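Local coordinates for protein ADP compounds hydrolase nudE (Escherichia coli, PDB 1VHZ) that hydrolyses ADP-ribose, NADH and adenosine dinucleotides such as Ap3A and Ap2A as a magnesium-dependent, homodimeric Nudix enzyme, at residues G103-K114 and M126-E137; P153-L161 and L175-K183. All blocks are in the same frame, centred on the assembly; numbering follows the deposited sequence.

How the contacts relate
Contact 1 pairs the two strands of a beta hairpin, and contact 2 sets helix 169-184 against the 3-10 segment before it; their centres lie about 16 Å apart. The same helix serves both: Leu175, Phe176 and Arg179 touch the 3-10 segment, while Leu177 and Trp181 face the hairpin. Trp181 CD1 meets Leu112 CD1 at 3.4 Å, and Leu177 CD1 meets Ile128 CD1 at 3.7 Å. Both contacts touch the second subunit, Lys113 of one chain bonding to Leu161 of the other. Contact 1 is the nearer to the probable metal site, Gly103 lying about 7 Å from the side chain of Glu101 and the Val129 side chain about 9 Å from that of Glu97; contact 2 stands clear of it.

Contact 1 (G103-K114 and M126-E137); sequences GFGANDLTFLKK and MNIVVAQDLYPE
Asn107 and Asp133 face each other where both strands turn a corner. Asn107 N gives its hydrogen to Asp133 O at 2.8 Å, while ND2 reaches Asp133 OD2 at 3.1 Å, the oxygen lying close to the amide plane but being met from above its own carboxylate plane. An amide suits this place because its N-H can reach the carboxylate while the backbone N is already engaged. On both sides of the corner the ladder is antiparallel. Thr110 and Val130 exchange two bonds, and so do Asp108 and Gln132. A beta bulge then shifts the register: Ile128 O accepts from Leu112 N, whereas Ile128 N turns to Lys113 O at 2.8 Å.

This hairpin belongs to the mixed sheet of the Nudix fold, strand 125-136 running parallel to strand 51-58 on its other side. Gly103, at the end of the Nudix box, leaves the preceding helix with positive phi, which favours glycine, and its O takes Glu137 N in a nearly straight bond (176°). Gly105 exchanges bonds with Tyr135, whose ring lies over its CA, 3.9 Å from the ring centroid. With chi1 at 57°, the tyrosine CG sits between backbone N and carbonyl carbon, swinging the ring across the glycine where a CB would clash. Ala106 N is taken by Asn95 OD1 of helix 90-102. Leu134 CD1 rests on one face of the Phe104 ring, and CD2 meets Ala106 CB at 3.5 Å. Buried Asn127 directs ND2 to Ala51 O and Glu50, while Lys113 NZ bonds to Leu161 O of the second subunit.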
loop_
_atom_site.group_PDB
_atom_site.type_symbol
_atom_site.label_atom_id
_atom_site.label_comp_id
_atom_site.label_asym_id
_atom_site.label_seq_id
_atom_site.Cartn_x
_atom_site.Cartn_y
_atom_site.Cartn_z
ATOM N N GLY A 103 2.179 -20.833 -14.499
ATOM C CA GLY A 103 1.879 -21.909 -15.411
ATOM C C GLY A 103 0.433 -22.328 -15.511
ATOM O O GLY A 103 0.140 -23.405 -16.045
ATOM N N PHE A 104 -0.522 -21.489 -15.126
ATOM C CA PHE A 104 -1.927 -21.827 -15.245
ATOM C C PHE A 104 -2.686 -20.608 -15.829
ATOM O O PHE A 104 -2.272 -19.481 -15.662
ATOM C CB PHE A 104 -2.612 -22.099 -13.924
ATOM C CG PHE A 104 -2.301 -23.310 -13.121
ATOM C CD1 PHE A 104 -2.755 -24.566 -13.489
ATOM C CD2 PHE A 104 -1.591 -23.194 -11.925
ATOM C CE1 PHE A 104 -2.496 -25.682 -12.723
ATOM C CE2 PHE A 104 -1.327 -24.309 -11.148
ATOM C CZ PHE A 104 -1.776 -25.555 -11.548
ATOM N N GLY A 105 -3.792 -20.921 -16.474
ATOM C CA GLY A 105 -4.720 -19.896 -16.974
ATOM C C GLY A 105 -5.940 -20.111 -16.062
ATOM O O GLY A 105 -5.914 -21.108 -15.312
ATOM N N ALA A 106 -6.960 -19.285 -16.104
ATOM C CA ALA A 106 -8.120 -19.537 -15.234
ATOM C C ALA A 106 -9.399 -19.357 -16.035
ATOM O O ALA A 106 -9.463 -18.384 -16.789
ATOM C CB ALA A 106 -8.113 -18.579 -14.044
ATOM N N ASN A 107 -10.389 -20.232 -15.882
ATOM C CA ASN A 107 -11.638 -20.028 -16.631
ATOM C C ASN A 107 -12.564 -19.094 -15.866
ATOM O O ASN A 107 -13.527 -18.596 -16.431
ATOM C CB ASN A 107 -12.379 -21.346 -16.877
ATOM C CG ASN A 107 -11.597 -22.250 -17.828
ATOM O OD1 ASN A 107 -11.109 -21.795 -18.857
ATOM N ND2 ASN A 107 -11.446 -23.512 -17.461
ATOM N N ASP A 108 -12.270 -18.853 -14.582
ATOM C CA ASP A 108 -13.158 -18.001 -13.791
ATOM C C ASP A 108 -12.388 -16.906 -13.079
ATOM O O ASP A 108 -11.814 -17.077 -12.001
ATOM C CB ASP A 108 -13.962 -18.903 -12.857
ATOM C CG ASP A 108 -14.981 -18.176 -12.017
ATOM O OD1 ASP A 108 -15.549 -18.765 -11.071
ATOM O OD2 ASP A 108 -15.243 -16.987 -12.266
ATOM N N LEU A 109 -12.424 -15.704 -13.656
ATOM C CA LEU A 109 -11.723 -14.551 -13.112
ATOM C C LEU A 109 -12.688 -13.501 -12.603
ATOM O O LEU A 109 -13.650 -13.145 -13.284
ATOM C CB LEU A 109 -10.777 -13.971 -14.165
ATOM C CG LEU A 109 -9.601 -14.872 -14.560
ATOM C CD1 LEU A 109 -9.026 -14.492 -15.914
ATOM C CD2 LEU A 109 -8.517 -14.828 -13.490
ATOM N N THR A 110 -12.502 -13.075 -11.335
ATOM C CA THR A 110 -13.397 -12.070 -10.786
ATOM C C THR A 110 -12.655 -10.861 -10.245
ATOM O O THR A 110 -11.660 -10.924 -9.530
ATOM C CB THR A 110 -14.581 -12.517 -9.972
ATOM O OG1 THR A 110 -14.799 -11.850 -8.724
ATOM C CG2 THR A 110 -14.754 -13.987 -9.798
ATOM N N PHE A 111 -13.090 -9.718 -10.763
ATOM C CA PHE A 111 -12.502 -8.417 -10.401
ATOM C C PHE A 111 -13.207 -7.937 -9.135
ATOM O O PHE A 111 -14.396 -7.656 -9.072
ATOM C CB PHE A 111 -12.569 -7.463 -11.574
ATOM C CG PHE A 111 -12.300 -6.033 -11.232
ATOM C CD1 PHE A 111 -13.238 -5.057 -11.542
ATOM C CD2 PHE A 111 -11.131 -5.675 -10.558
ATOM C CE1 PHE A 111 -13.000 -3.730 -11.212
ATOM C CE2 PHE A 111 -10.911 -4.344 -10.226
ATOM C CZ PHE A 111 -11.843 -3.377 -10.542
ATOM N N LEU A 112 -12.445 -7.914 -8.054
ATOM C CA LEU A 112 -12.948 -7.595 -6.729
ATOM C C LEU A 112 -12.783 -6.188 -6.245
ATOM O O LEU A 112 -13.609 -5.662 -5.499
ATOM C CB LEU A 112 -12.109 -8.508 -5.791
ATOM C CG LEU A 112 -12.771 -9.155 -4.600
ATOM C CD1 LEU A 112 -14.097 -9.795 -4.969
ATOM C CD2 LEU A 112 -11.827 -10.212 -4.000
ATOM N N LYS A 113 -11.651 -5.556 -6.592
ATOM C CA LYS A 113 -11.444 -4.208 -6.069
ATOM C C LYS A 113 -10.291 -3.530 -6.793
ATOM O O LYS A 113 -9.359 -4.200 -7.269
ATOM C CB LYS A 113 -11.062 -4.332 -4.573
ATOM C CG LYS A 113 -11.346 -3.081 -3.716
ATOM C CD LYS A 113 -12.818 -3.070 -3.354
ATOM C CE LYS A 113 -13.351 -1.722 -2.943
ATOM N NZ LYS A 113 -14.792 -1.863 -2.534
ATOM N N LYS A 114 -10.372 -2.203 -6.772
ATOM C CA LYS A 114 -9.297 -1.399 -7.365
ATOM C C LYS A 114 -8.730 -0.526 -6.254
ATOM O O LYS A 114 -9.458 0.193 -5.568
ATOM C CB LYS A 114 -9.790 -0.579 -8.539
ATOM C CG LYS A 114 -8.749 0.392 -9.088
ATOM C CD LYS A 114 -9.437 1.330 -10.077
ATOM C CE LYS A 114 -9.197 0.914 -11.500
ATOM N NZ LYS A 114 -10.133 1.573 -12.450
ATOM N N MET A 126 -4.033 -0.518 -8.335
ATOM C CA MET A 126 -3.866 -1.968 -8.308
ATOM C C MET A 126 -5.220 -2.654 -8.380
ATOM O O MET A 126 -6.116 -2.413 -7.566
ATOM C CB MET A 126 -3.070 -2.342 -7.070
ATOM C CG MET A 126 -3.063 -3.826 -6.714
ATOM S SD MET A 126 -2.209 -4.799 -7.953
ATOM C CE MET A 126 -0.500 -4.516 -7.502
ATOM N N ASN A 127 -5.404 -3.516 -9.371
ATOM C CA ASN A 127 -6.665 -4.233 -9.523
ATOM C C ASN A 127 -6.512 -5.642 -8.952
ATOM O O ASN A 127 -5.598 -6.365 -9.369
ATOM C CB ASN A 127 -7.104 -4.296 -10.995
ATOM C CG ASN A 127 -7.300 -2.908 -11.595
ATOM O OD1 ASN A 127 -8.375 -2.341 -11.518
ATOM N ND2 ASN A 127 -6.239 -2.339 -12.172
ATOM N N ILE A 128 -7.373 -5.989 -8.000
ATOM C CA ILE A 128 -7.337 -7.311 -7.380
ATOM C C ILE A 128 -8.288 -8.270 -8.061
ATOM O O ILE A 128 -9.500 -8.039 -8.187
ATOM C CB ILE A 128 -7.675 -7.211 -5.870
ATOM C CG1 ILE A 128 -6.614 -6.329 -5.190
ATOM C CG2 ILE A 128 -7.711 -8.589 -5.239
ATOM C CD1 ILE A 128 -7.021 -5.856 -3.804
ATOM N N VAL A 129 -7.758 -9.373 -8.584
ATOM C CA VAL A 129 -8.596 -10.350 -9.277
ATOM C C VAL A 129 -8.492 -11.734 -8.642
ATOM O O VAL A 129 -7.375 -12.152 -8.322
ATOM C CB VAL A 129 -8.148 -10.458 -10.755
ATOM C CG1 VAL A 129 -8.924 -11.534 -11.501
ATOM C CG2 VAL A 129 -8.260 -9.140 -11.490
ATOM N N VAL A 130 -9.601 -12.453 -8.522
ATOM C CA VAL A 130 -9.562 -13.824 -7.983
ATOM C C VAL A 130 -9.660 -14.789 -9.173
ATOM O O VAL A 130 -10.496 -14.573 -10.050
ATOM C CB VAL A 130 -10.730 -14.121 -7.031
ATOM C CG1 VAL A 130 -10.642 -15.547 -6.457
ATOM C CG2 VAL A 130 -10.763 -13.106 -5.912
ATOM N N ALA A 131 -8.786 -15.773 -9.224
ATOM C CA ALA A 131 -8.725 -16.762 -10.274
ATOM C C ALA A 131 -9.099 -18.165 -9.796
ATOM O O ALA A 131 -8.506 -18.662 -8.819
ATOM C CB ALA A 131 -7.278 -16.877 -10.770
ATOM N N GLN A 132 -10.093 -18.766 -10.418
ATOM C CA GLN A 132 -10.530 -20.117 -10.100
ATOM C C GLN A 132 -10.703 -20.908 -11.404
ATOM O O GLN A 132 -10.796 -20.321 -12.482
ATOM C CB GLN A 132 -11.848 -20.166 -9.341
ATOM C CG GLN A 132 -11.963 -19.202 -8.188
ATOM C CD GLN A 132 -13.327 -19.214 -7.535
ATOM O OE1 GLN A 132 -13.569 -20.029 -6.648
ATOM N NE2 GLN A 132 -14.207 -18.333 -7.977
ATOM N N ASP A 133 -10.879 -22.211 -11.255
ATOM C CA ASP A 133 -11.050 -23.130 -12.369
ATOM C C ASP A 133 -9.855 -22.996 -13.306
ATOM O O ASP A 133 -9.944 -22.570 -14.458
ATOM C CB ASP A 133 -12.378 -22.918 -13.080
ATOM C CG ASP A 133 -12.602 -24.012 -14.132
ATOM O OD1 ASP A 133 -11.973 -25.087 -14.004
ATOM O OD2 ASP A 133 -13.360 -23.777 -15.082
ATOM N N LEU A 134 -8.692 -23.341 -12.760
ATOM C CA LEU A 134 -7.427 -23.247 -13.459
ATOM C C LEU A 134 -7.140 -24.435 -14.374
ATOM O O LEU A 134 -7.600 -25.537 -14.134
ATOM C CB LEU A 134 -6.270 -23.163 -12.453
ATOM C CG LEU A 134 -6.409 -22.250 -11.251
ATOM C CD1 LEU A 134 -5.064 -22.108 -10.529
ATOM C CD2 LEU A 134 -6.930 -20.870 -11.626
ATOM N N TYR A 135 -6.300 -24.187 -15.367
ATOM C CA TYR A 135 -5.883 -25.203 -16.326
ATOM C C TYR A 135 -4.425 -24.878 -16.684
ATOM O O TYR A 135 -4.063 -23.698 -16.663
ATOM C CB TYR A 135 -6.754 -25.211 -17.583
ATOM C CG TYR A 135 -6.793 -23.873 -18.283
ATOM C CD1 TYR A 135 -5.828 -23.497 -19.195
ATOM C CD2 TYR A 135 -7.793 -22.952 -17.971
ATOM C CE1 TYR A 135 -5.863 -22.248 -19.812
ATOM C CE2 TYR A 135 -7.845 -21.714 -18.582
ATOM C CZ TYR A 135 -6.876 -21.370 -19.501
ATOM O OH TYR A 135 -6.928 -20.125 -20.102
ATOM N N PRO A 136 -3.623 -25.902 -16.918
ATOM C CA PRO A 136 -2.231 -25.738 -17.267
ATOM C C PRO A 136 -2.029 -25.019 -18.588
ATOM O O PRO A 136 -2.630 -25.347 -19.612
ATOM C CB PRO A 136 -1.672 -27.157 -17.361
ATOM C CG PRO A 136 -2.729 -28.067 -16.854
ATOM C CD PRO A 136 -4.037 -27.324 -16.912
ATOM N N GLU A 137 -1.184 -24.006 -18.588
ATOM C CA GLU A 137 -0.851 -23.226 -19.769
ATOM C C GLU A 137 0.238 -22.229 -19.339
ATOM O O GLU A 137 0.025 -21.417 -18.444
ATOM C CB GLU A 137 -1.971 -22.476 -20.450
ATOM C CG GLU A 137 -1.479 -21.686 -21.656
ATOM C CD GLU A 137 -2.542 -20.933 -22.412
ATOM O OE1 GLU A 137 -2.194 -20.013 -23.193
ATOM O OE2 GLU A 137 -3.746 -21.226 -22.277
#

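Contact 2 (P153-L161 and L175-K183); sequences PLAHMMDLL and LFLVREWLK
The Phe176 ring carries the Met158 methyl on one face: CE stands 3.7 Å from the centroid, 25° off the normal and offset toward the rim, in a CH-pi contact. SD lies farther out and oblique, completing a Met-aromatic pair, while Leu161 CD2 approaches CZ at a slant. Met158 also lays CG over a face of the Arg179 guanidinium, 3.7 Å from NE; Lys183 NZ stands over the opposite face, offset toward the rim. Bends at chi2 (-33°) and chi3 (-76°) carry the Met158 methyl onto the phenyl ring; a flexible, unbranched thioether suits this double task. Leu175 inserts its two methyls among the 3-10 residues: CD1 meets Leu160 CD1 at 3.9 Å and the Met157 methyl, and CD2 meets Leu161 CD1 at 3.6 Å. Met157 CE reaches Arg179 CB at 3.7 Å, touching the aliphatic start of a chain that extends as far as NE. The guanidinium forms a salt bridge with Glu180 of the second subunit, and Phe176 meets its counterpart there with the ring planes nearly parallel. An alanine in place of Arg179 would keep the methyl-to-CB contact but is likely to leave Met158 CG without its flat cover and to cost that glutamate its partner across the dimer. Thus one side of the C-terminal helix of this Nudix domain packs on the 3-10 segment through leucines and methionines, and its Phe176 and Arg179 also build the homodimer interface.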
loop_
_atom_site.group_PDB
_atom_site.type_symbol
_atom_site.label_atom_id
_atom_site.label_comp_id
_atom_site.label_asym_id
_atom_site.label_seq_id
_atom_site.Cartn_x
_atom_site.Cartn_y
_atom_site.Cartn_z
ATOM N N PRO A 153 -3.865 -23.245 2.660
ATOM C CA PRO A 153 -5.252 -23.581 2.868
ATOM C C PRO A 153 -6.113 -22.380 3.205
ATOM O O PRO A 153 -5.774 -21.595 4.087
ATOM C CB PRO A 153 -5.252 -24.603 3.985
ATOM C CG PRO A 153 -3.861 -24.810 4.417
ATOM C CD PRO A 153 -2.955 -23.948 3.588
ATOM N N LEU A 154 -7.279 -22.306 2.563
ATOM C CA LEU A 154 -8.227 -21.228 2.798
ATOM C C LEU A 154 -8.664 -21.189 4.255
ATOM O O LEU A 154 -8.818 -20.122 4.853
ATOM C CB LEU A 154 -9.508 -21.445 1.957
ATOM C CG LEU A 154 -9.398 -21.186 0.457
ATOM C CD1 LEU A 154 -10.772 -21.330 -0.205
ATOM C CD2 LEU A 154 -8.821 -19.811 0.184
ATOM N N ALA A 155 -8.871 -22.378 4.817
ATOM C CA ALA A 155 -9.294 -22.549 6.193
ATOM C C ALA A 155 -8.323 -21.920 7.179
ATOM O O ALA A 155 -8.732 -21.587 8.295
ATOM C CB ALA A 155 -9.513 -24.041 6.507
ATOM N N HIS A 156 -7.071 -21.696 6.808
ATOM C CA HIS A 156 -6.082 -21.059 7.665
ATOM C C HIS A 156 -5.463 -19.843 6.989
ATOM O O HIS A 156 -4.367 -19.389 7.347
ATOM C CB HIS A 156 -4.965 -22.070 8.038
ATOM C CG HIS A 156 -5.565 -23.199 8.840
ATOM N ND1 HIS A 156 -5.970 -23.010 10.146
ATOM C CD2 HIS A 156 -5.904 -24.464 8.498
ATOM C CE1 HIS A 156 -6.503 -24.135 10.588
ATOM N NE2 HIS A 156 -6.470 -25.034 9.617
ATOM N N MET A 157 -6.189 -19.239 6.063
ATOM C CA MET A 157 -5.775 -18.073 5.310
ATOM C C MET A 157 -5.194 -16.950 6.197
ATOM O O MET A 157 -4.269 -16.275 5.787
ATOM C CB MET A 157 -6.965 -17.360 4.682
ATOM C CG MET A 157 -7.674 -17.743 3.463
ATOM S SD MET A 157 -9.235 -16.800 3.377
ATOM C CE MET A 157 -8.675 -15.478 2.288
ATOM N N MET A 158 -5.932 -16.610 7.260
ATOM C CA MET A 158 -5.532 -15.567 8.177
ATOM C C MET A 158 -4.208 -15.844 8.842
ATOM O O MET A 158 -3.573 -14.871 9.287
ATOM C CB MET A 158 -6.647 -15.224 9.186
ATOM C CG MET A 158 -7.956 -14.786 8.511
ATOM S SD MET A 158 -7.752 -13.884 6.946
ATOM C CE MET A 158 -7.250 -12.285 7.528
ATOM N N ASP A 159 -3.678 -17.077 8.873
ATOM C CA ASP A 159 -2.356 -17.292 9.474
ATOM C C ASP A 159 -1.275 -16.552 8.683
ATOM O O ASP A 159 -0.164 -16.331 9.206
ATOM C CB ASP A 159 -1.977 -18.760 9.545
ATOM C CG ASP A 159 -2.910 -19.661 10.306
ATOM O OD1 ASP A 159 -3.769 -19.157 11.054
ATOM O OD2 ASP A 159 -2.804 -20.900 10.150
ATOM N N LEU A 160 -1.520 -16.162 7.427
ATOM C CA LEU A 160 -0.516 -15.453 6.638
ATOM C C LEU A 160 -0.057 -14.152 7.292
ATOM O O LEU A 160 1.063 -13.679 7.066
ATOM C CB LEU A 160 -1.030 -15.162 5.222
ATOM C CG LEU A 160 -0.971 -16.348 4.233
ATOM C CD1 LEU A 160 -1.899 -16.103 3.061
ATOM C CD2 LEU A 160 0.466 -16.585 3.766
ATOM N N LEU A 161 -0.874 -13.565 8.154
ATOM C CA LEU A 161 -0.600 -12.358 8.903
ATOM C C LEU A 161 0.462 -12.545 9.976
ATOM O O LEU A 161 0.831 -11.567 10.648
ATOM C CB LEU A 161 -1.906 -11.887 9.582
ATOM C CG LEU A 161 -2.779 -10.868 8.871
ATOM C CD1 LEU A 161 -2.468 -10.697 7.404
ATOM C CD2 LEU A 161 -4.264 -11.150 9.097
ATOM N N LEU A 175 -5.933 -10.146 0.898
ATOM C CA LEU A 175 -6.282 -11.268 1.747
ATOM C C LEU A 175 -7.650 -11.077 2.400
ATOM O O LEU A 175 -8.519 -11.925 2.283
ATOM C CB LEU A 175 -5.209 -11.420 2.840
ATOM C CG LEU A 175 -5.408 -12.613 3.762
ATOM C CD1 LEU A 175 -5.157 -13.917 3.010
ATOM C CD2 LEU A 175 -4.546 -12.493 5.009
ATOM N N PHE A 176 -7.859 -9.936 3.046
ATOM C CA PHE A 176 -9.119 -9.607 3.697
ATOM C C PHE A 176 -10.252 -9.419 2.685
ATOM O O PHE A 176 -11.389 -9.782 2.988
ATOM C CB PHE A 176 -8.958 -8.320 4.529
ATOM C CG PHE A 176 -8.361 -8.488 5.899
ATOM C CD1 PHE A 176 -7.097 -8.018 6.185
ATOM C CD2 PHE A 176 -9.086 -9.102 6.921
ATOM C CE1 PHE A 176 -6.555 -8.125 7.462
ATOM C CE2 PHE A 176 -8.542 -9.231 8.191
ATOM C CZ PHE A 176 -7.274 -8.742 8.469
ATOM N N LEU A 177 -9.999 -8.858 1.509
ATOM C CA LEU A 177 -11.057 -8.669 0.513
ATOM C C LEU A 177 -11.533 -10.004 -0.050
ATOM O O LEU A 177 -12.730 -10.218 -0.237
ATOM C CB LEU A 177 -10.611 -7.724 -0.609
ATOM C CG LEU A 177 -10.487 -6.246 -0.177
ATOM C CD1 LEU A 177 -9.599 -5.483 -1.145
ATOM C CD2 LEU A 177 -11.851 -5.587 -0.027
ATOM N N VAL A 178 -10.614 -10.938 -0.278
ATOM C CA VAL A 178 -10.978 -12.259 -0.790
ATOM C C VAL A 178 -11.762 -13.047 0.244
ATOM O O VAL A 178 -12.752 -13.736 -0.025
ATOM C CB VAL A 178 -9.705 -13.001 -1.232
ATOM C CG1 VAL A 178 -10.030 -14.464 -1.535
ATOM C CG2 VAL A 178 -9.110 -12.313 -2.467
ATOM N N ARG A 179 -11.333 -12.950 1.502
ATOM C CA ARG A 179 -12.044 -13.631 2.592
ATOM C C ARG A 179 -13.473 -13.099 2.695
ATOM O O ARG A 179 -14.391 -13.889 2.907
ATOM C CB ARG A 179 -11.304 -13.383 3.893
ATOM C CG ARG A 179 -11.914 -14.133 5.114
ATOM C CD ARG A 179 -11.571 -13.244 6.279
ATOM N NE ARG A 179 -11.448 -13.772 7.602
ATOM C CZ ARG A 179 -11.455 -12.902 8.639
ATOM N NH1 ARG A 179 -11.340 -13.347 9.873
ATOM N NH2 ARG A 179 -11.580 -11.597 8.385
ATOM N N GLU A 180 -13.665 -11.777 2.570
ATOM C CA GLU A 180 -15.013 -11.221 2.622
ATOM C C GLU A 180 -15.848 -11.806 1.467
ATOM O O GLU A 180 -16.967 -12.244 1.665
ATOM C CB GLU A 180 -15.054 -9.714 2.446
ATOM C CG GLU A 180 -15.080 -8.798 3.594
ATOM C CD GLU A 180 -15.611 -9.282 4.913
ATOM O OE1 GLU A 180 -16.816 -9.133 5.177
ATOM O OE2 GLU A 180 -14.805 -9.810 5.715
ATOM N N TRP A 181 -15.240 -11.788 0.277
ATOM C CA TRP A 181 -15.922 -12.326 -0.902
ATOM C C TRP A 181 -16.260 -13.802 -0.722
ATOM O O TRP A 181 -17.344 -14.261 -1.090
ATOM C CB TRP A 181 -15.037 -12.090 -2.115
ATOM C CG TRP A 181 -15.549 -12.627 -3.414
ATOM C CD1 TRP A 181 -16.508 -12.079 -4.224
ATOM C CD2 TRP A 181 -15.081 -13.811 -4.070
ATOM N NE1 TRP A 181 -16.653 -12.861 -5.353
ATOM C CE2 TRP A 181 -15.791 -13.923 -5.286
ATOM C CE3 TRP A 181 -14.122 -14.778 -3.743
ATOM C CZ2 TRP A 181 -15.601 -14.985 -6.163
ATOM C CZ3 TRP A 181 -13.927 -15.832 -4.628
ATOM C CH2 TRP A 181 -14.664 -15.928 -5.820
ATOM N N LEU A 182 -15.346 -14.585 -0.177
ATOM C CA LEU A 182 -15.568 -16.012 0.073
ATOM C C LEU A 182 -16.755 -16.219 1.023
ATOM O O LEU A 182 -17.519 -17.170 0.864
ATOM C CB LEU A 182 -14.321 -16.629 0.646
ATOM C CG LEU A 182 -13.441 -17.645 -0.020
ATOM C CD1 LEU A 182 -13.772 -17.974 -1.460
ATOM C CD2 LEU A 182 -11.965 -17.220 0.118
ATOM N N LYS A 183 -16.937 -15.330 1.989
ATOM C CA LYS A 183 -18.046 -15.368 2.929
ATOM C C LYS A 183 -19.379 -15.227 2.196
ATOM O O LYS A 183 -20.327 -15.970 2.438
ATOM C CB LYS A 183 -17.938 -14.240 3.962
ATOM C CG LYS A 183 -17.042 -14.544 5.141
ATOM C CD LYS A 183 -16.808 -13.328 6.024
ATOM C CE LYS A 183 -15.825 -13.647 7.149
ATOM N NZ LYS A 183 -15.378 -12.417 7.870
#